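PDB 4QAN: hypothetical protein from Ruminococcus gnavus, which is of unknown function but has a cystatin-like fold, a divergent form of the NTF2-like superfamily, and binds a magnesium ion. Local coordinates for residues Y85-L89 against I232-T238; V225-I229 against R239-F243. All blocks are in the same frame, centred on the assembly; numbering follows the deposited sequence.

Contact 1: residues Y85-L89 against I232-T238; sequences YYFPL and IEKGDLT
Tyr85 lays its ring across the branched end of Leu237 at about a right angle, with Leu237 CG over one face and CD1 3.6 Å from Tyr85 CE1, joining the start of helix 87-108 to the turn between helices 221-234 and 237-242. The ring, its CG opposite the backbone N (chi1 176°), points its hydroxyl at the last turn of helix 221-234. There Tyr85 OH donates to Ile232 O at 2.6 Å, the donor tilted 33° from the carbonyl plane. Gly235 N reaches the same oxygen from the opposite face, gripping it twice. Gly235 closes a Schellman motif with positive phi; its CA lies 3.5 Å from Tyr85 CE2, and a CB on this residue would sit tightly against Tyr85 CD2. Water 1 donates to Tyr85 O and Gly235 O, a second polar tie between the two backbones. Leu237 CD1 is 3.6 Å from Leu89 CG, and Pro88 CG packs 3.8 Å from Leu237 CB. A phenylalanine at Tyr85 would probably keep the ring over Leu237 but leave Ile232 O without its side-chain donor. The chemistry implies an apolar joint centred on Leu237; the hydroxyl serves a helical carbonyl and the water joins one from each side.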
# COMPACT_ATOMS: atom_id res chain seq x y z
N TYR A 85 5.22 13.23 -3.37
CA TYR A 85 5.32 12.45 -4.63
C TYR A 85 4.87 10.98 -4.49
O TYR A 85 4.20 10.46 -5.37
CB TYR A 85 6.77 12.50 -5.12
CG TYR A 85 7.07 11.67 -6.36
CD1 TYR A 85 7.36 10.31 -6.28
CD2 TYR A 85 7.10 12.27 -7.61
CE1 TYR A 85 7.66 9.57 -7.42
CE2 TYR A 85 7.39 11.54 -8.75
CZ TYR A 85 7.66 10.20 -8.66
OH TYR A 85 7.94 9.49 -9.81
N TYR A 86 5.26 10.32 -3.41
CA TYR A 86 4.97 8.90 -3.22
C TYR A 86 3.54 8.53 -2.84
O TYR A 86 3.23 7.33 -2.76
CB TYR A 86 5.92 8.33 -2.18
CG TYR A 86 7.36 8.23 -2.63
CD1 TYR A 86 7.71 7.44 -3.71
CD2 TYR A 86 8.38 8.88 -1.95
CE1 TYR A 86 9.02 7.32 -4.12
CE2 TYR A 86 9.70 8.75 -2.34
CZ TYR A 86 10.01 7.97 -3.43
OH TYR A 86 11.32 7.83 -3.84
N PHE A 87 2.67 9.52 -2.62
CA PHE A 87 1.39 9.29 -1.94
C PHE A 87 0.58 8.13 -2.51
O PHE A 87 0.16 7.25 -1.77
CB PHE A 87 0.55 10.59 -1.86
CG PHE A 87 -0.82 10.39 -1.25
CD1 PHE A 87 -1.02 10.51 0.12
CD2 PHE A 87 -1.91 10.07 -2.06
CE1 PHE A 87 -2.28 10.30 0.68
CE2 PHE A 87 -3.18 9.87 -1.50
CZ PHE A 87 -3.36 9.98 -0.14
N PRO A 88 0.33 8.12 -3.82
CA PRO A 88 -0.48 6.99 -4.28
C PRO A 88 0.12 5.61 -3.99
O PRO A 88 -0.63 4.64 -3.79
CB PRO A 88 -0.59 7.24 -5.79
CG PRO A 88 -0.36 8.73 -5.95
CD PRO A 88 0.66 9.06 -4.90
N LEU A 89 1.46 5.49 -3.96
CA LEU A 89 2.08 4.20 -3.65
C LEU A 89 1.85 3.81 -2.19
O LEU A 89 1.58 2.66 -1.88
CB LEU A 89 3.57 4.20 -3.97
CG LEU A 89 3.98 4.63 -5.38
CD1 LEU A 89 5.39 4.17 -5.70
CD2 LEU A 89 3.00 4.08 -6.42
N ILE A 232 5.36 8.77 -14.19
CA ILE A 232 6.40 8.77 -13.15
C ILE A 232 7.19 10.08 -13.15
O ILE A 232 7.38 10.70 -12.09
CB ILE A 232 7.32 7.53 -13.32
CG1 ILE A 232 6.53 6.28 -12.88
CG2 ILE A 232 8.60 7.67 -12.49
CD1 ILE A 232 7.17 4.94 -13.18
N GLU A 233 7.58 10.54 -14.34
CA GLU A 233 8.29 11.81 -14.51
C GLU A 233 7.51 12.99 -13.95
O GLU A 233 8.11 13.91 -13.39
CB GLU A 233 8.60 12.06 -15.98
CG GLU A 233 9.54 11.05 -16.63
CD GLU A 233 9.55 11.14 -18.14
OE1 GLU A 233 8.69 11.86 -18.69
OE2 GLU A 233 10.41 10.50 -18.78
N LYS A 234 6.18 12.96 -14.12
CA LYS A 234 5.31 14.07 -13.73
C LYS A 234 4.70 13.94 -12.33
O LYS A 234 3.98 14.84 -11.88
CB LYS A 234 4.16 14.22 -14.74
CG LYS A 234 4.61 14.35 -16.19
CD LYS A 234 5.39 15.61 -16.47
CE LYS A 234 4.48 16.82 -16.44
NZ LYS A 234 4.99 17.88 -17.33
N GLY A 235 4.98 12.83 -11.66
CA GLY A 235 4.44 12.58 -10.34
C GLY A 235 2.98 12.15 -10.37
O GLY A 235 2.27 12.34 -9.38
N ASP A 236 2.53 11.59 -11.49
CA ASP A 236 1.15 11.13 -11.63
C ASP A 236 1.09 9.61 -11.31
O ASP A 236 0.77 8.80 -12.18
CB ASP A 236 0.61 11.43 -13.05
CG ASP A 236 0.20 12.91 -13.25
OD1 ASP A 236 0.05 13.64 -12.25
OD2 ASP A 236 -0.00 13.35 -14.41
N LEU A 237 1.41 9.25 -10.08
CA LEU A 237 1.60 7.85 -9.74
C LEU A 237 0.29 7.06 -9.74
O LEU A 237 0.30 5.83 -9.91
CB LEU A 237 2.37 7.70 -8.44
CG LEU A 237 3.81 8.25 -8.44
CD1 LEU A 237 4.57 7.69 -7.24
CD2 LEU A 237 4.58 7.93 -9.71
N THR A 238 -0.82 7.75 -9.57
CA THR A 238 -2.11 7.09 -9.72
C THR A 238 -2.36 6.63 -11.14
O THR A 238 -2.85 5.54 -11.34
CB THR A 238 -3.24 7.99 -9.27
OG1 THR A 238 -2.95 8.41 -7.94
CG2 THR A 238 -4.55 7.24 -9.26
O HOH W 1 1.98 11.05 -7.15

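Contact 2: residues V225-I229 against R239-F243; sequences VEQFI and RALAF
Phe243 presses its ring against the backbone of helix 221-234, overlapping the Gln227-Phe228 peptide obliquely: Phe243 CZ is 3.4 Å from Gln227 CB, and Phe243 CE2 is 3.6 Å from Phe228 N. Having CG beside its own backbone N (chi1 -80°) carries the ring across the gap between the helices. Phe228 answers from the other helix, meeting Ala240 O at the edge of its ring, with CD1 3.5 Å from that oxygen; Ala240 CB lies 4.1 Å from Phe228 CE1. At the polar end of the contact, the extended Arg239 chain brings its guanidinium over Phe243 CZ, off-centre. Gln227 bends at chi2 to place NE2 at the guanidinium edge, with the two planes 62° apart. NE2 and Arg239 NH2 are both donors and form no bond; instead water 2 accepts from Arg239 NE at 2.6 Å and donates to Gln227 O at 2.8 Å. Glu218 makes a long, weak ion pair with Arg239 NH2. Tyr263 and Met270 of helix 254-275 touch Phe228, and Leu267 of that helix touches Ala240. Ile216 of a loop packs on Phe243, whose backbone bonds Ile351 in strand 349-353, linking the helix pair to the second sheet.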
# COMPACT_ATOMS: atom_id res chain seq x y z
N VAL A 225 4.20 1.73 -22.18
CA VAL A 225 5.42 1.87 -21.40
C VAL A 225 5.86 3.33 -21.37
O VAL A 225 6.23 3.85 -20.30
CB VAL A 225 6.54 0.97 -21.97
CG1 VAL A 225 7.86 1.21 -21.25
CG2 VAL A 225 6.14 -0.50 -21.87
N GLU A 226 5.79 3.99 -22.52
CA GLU A 226 6.15 5.41 -22.63
C GLU A 226 5.30 6.30 -21.71
O GLU A 226 5.85 7.16 -21.01
CB GLU A 226 6.05 5.89 -24.08
CG GLU A 226 7.20 5.38 -24.96
CD GLU A 226 6.84 5.22 -26.45
OE1 GLU A 226 5.76 5.68 -26.88
OE2 GLU A 226 7.65 4.61 -27.21
N GLN A 227 4.00 6.09 -21.68
CA GLN A 227 3.14 6.96 -20.90
C GLN A 227 3.19 6.65 -19.44
O GLN A 227 2.97 7.53 -18.63
CB GLN A 227 1.68 6.94 -21.37
CG GLN A 227 1.41 7.80 -22.60
CD GLN A 227 1.75 9.26 -22.37
OE1 GLN A 227 2.69 9.77 -22.97
NE2 GLN A 227 0.99 9.93 -21.48
N PHE A 228 3.43 5.38 -19.10
CA PHE A 228 3.73 4.94 -17.74
C PHE A 228 4.94 5.69 -17.17
O PHE A 228 4.87 6.30 -16.10
CB PHE A 228 3.96 3.43 -17.76
CG PHE A 228 4.49 2.84 -16.47
CD1 PHE A 228 3.67 2.68 -15.37
CD2 PHE A 228 5.80 2.37 -16.40
CE1 PHE A 228 4.15 2.10 -14.21
CE2 PHE A 228 6.27 1.79 -15.23
CZ PHE A 228 5.44 1.66 -14.13
N ILE A 229 6.04 5.70 -17.92
CA ILE A 229 7.23 6.47 -17.53
C ILE A 229 6.98 7.98 -17.49
O ILE A 229 7.52 8.68 -16.64
CB ILE A 229 8.44 6.10 -18.41
CG1 ILE A 229 8.81 4.61 -18.19
CG2 ILE A 229 9.63 7.02 -18.16
CD1 ILE A 229 9.10 4.22 -16.75
N ARG A 239 -2.01 7.47 -12.10
CA ARG A 239 -2.12 7.12 -13.50
C ARG A 239 -1.12 6.01 -13.83
O ARG A 239 -1.42 5.08 -14.60
CB ARG A 239 -1.86 8.38 -14.33
CG ARG A 239 -2.09 8.23 -15.81
CD ARG A 239 -2.04 9.60 -16.51
NE ARG A 239 -1.67 9.45 -17.92
CZ ARG A 239 -2.51 9.14 -18.91
NH1 ARG A 239 -3.82 8.97 -18.68
NH2 ARG A 239 -2.04 9.03 -20.15
N ALA A 240 0.05 6.07 -13.22
CA ALA A 240 1.01 4.99 -13.35
C ALA A 240 0.40 3.65 -12.91
O ALA A 240 0.62 2.62 -13.58
CB ALA A 240 2.26 5.29 -12.55
N LEU A 241 -0.37 3.66 -11.83
CA LEU A 241 -0.99 2.41 -11.36
C LEU A 241 -2.11 1.97 -12.30
O LEU A 241 -2.21 0.79 -12.64
CB LEU A 241 -1.53 2.55 -9.96
CG LEU A 241 -0.49 2.84 -8.88
CD1 LEU A 241 -1.20 3.31 -7.61
CD2 LEU A 241 0.40 1.65 -8.60
N ALA A 242 -2.93 2.93 -12.75
CA ALA A 242 -3.97 2.68 -13.76
C ALA A 242 -3.51 1.87 -14.99
O ALA A 242 -4.28 1.09 -15.54
CB ALA A 242 -4.59 3.99 -14.22
N PHE A 243 -2.27 2.07 -15.42
CA PHE A 243 -1.72 1.32 -16.60
C PHE A 243 -1.60 -0.18 -16.39
O PHE A 243 -1.51 -0.94 -17.37
CB PHE A 243 -0.36 1.89 -17.04
CG PHE A 243 -0.46 3.13 -17.89
CD1 PHE A 243 -1.10 3.10 -19.12
CD2 PHE A 243 0.06 4.34 -17.45
CE1 PHE A 243 -1.22 4.25 -19.89
CE2 PHE A 243 -0.04 5.48 -18.23
CZ PHE A 243 -0.69 5.44 -19.44
O HOH W 2 0.90 9.36 -18.54

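From the N terminus, the chain reaches 85-89 at the start of helix 87-108, then runs through the first antiparallel sheet before contact 1 brings it to 232-238, closing a loop with 142 residues between its segments. Contact 2 closes a far shorter loop of nine residues, folding helix 237-242 back on helix 221-234. The segments alternate, so the contacts cross: 225-229 falls inside the long loop and 239-243 just beyond it. Their centres are 10 Å apart, and Leu241 touches both Pro88 and Leu89. Contact 2 packs the two helices together, and contact 1 joins their turn to the N-terminal half of the chain.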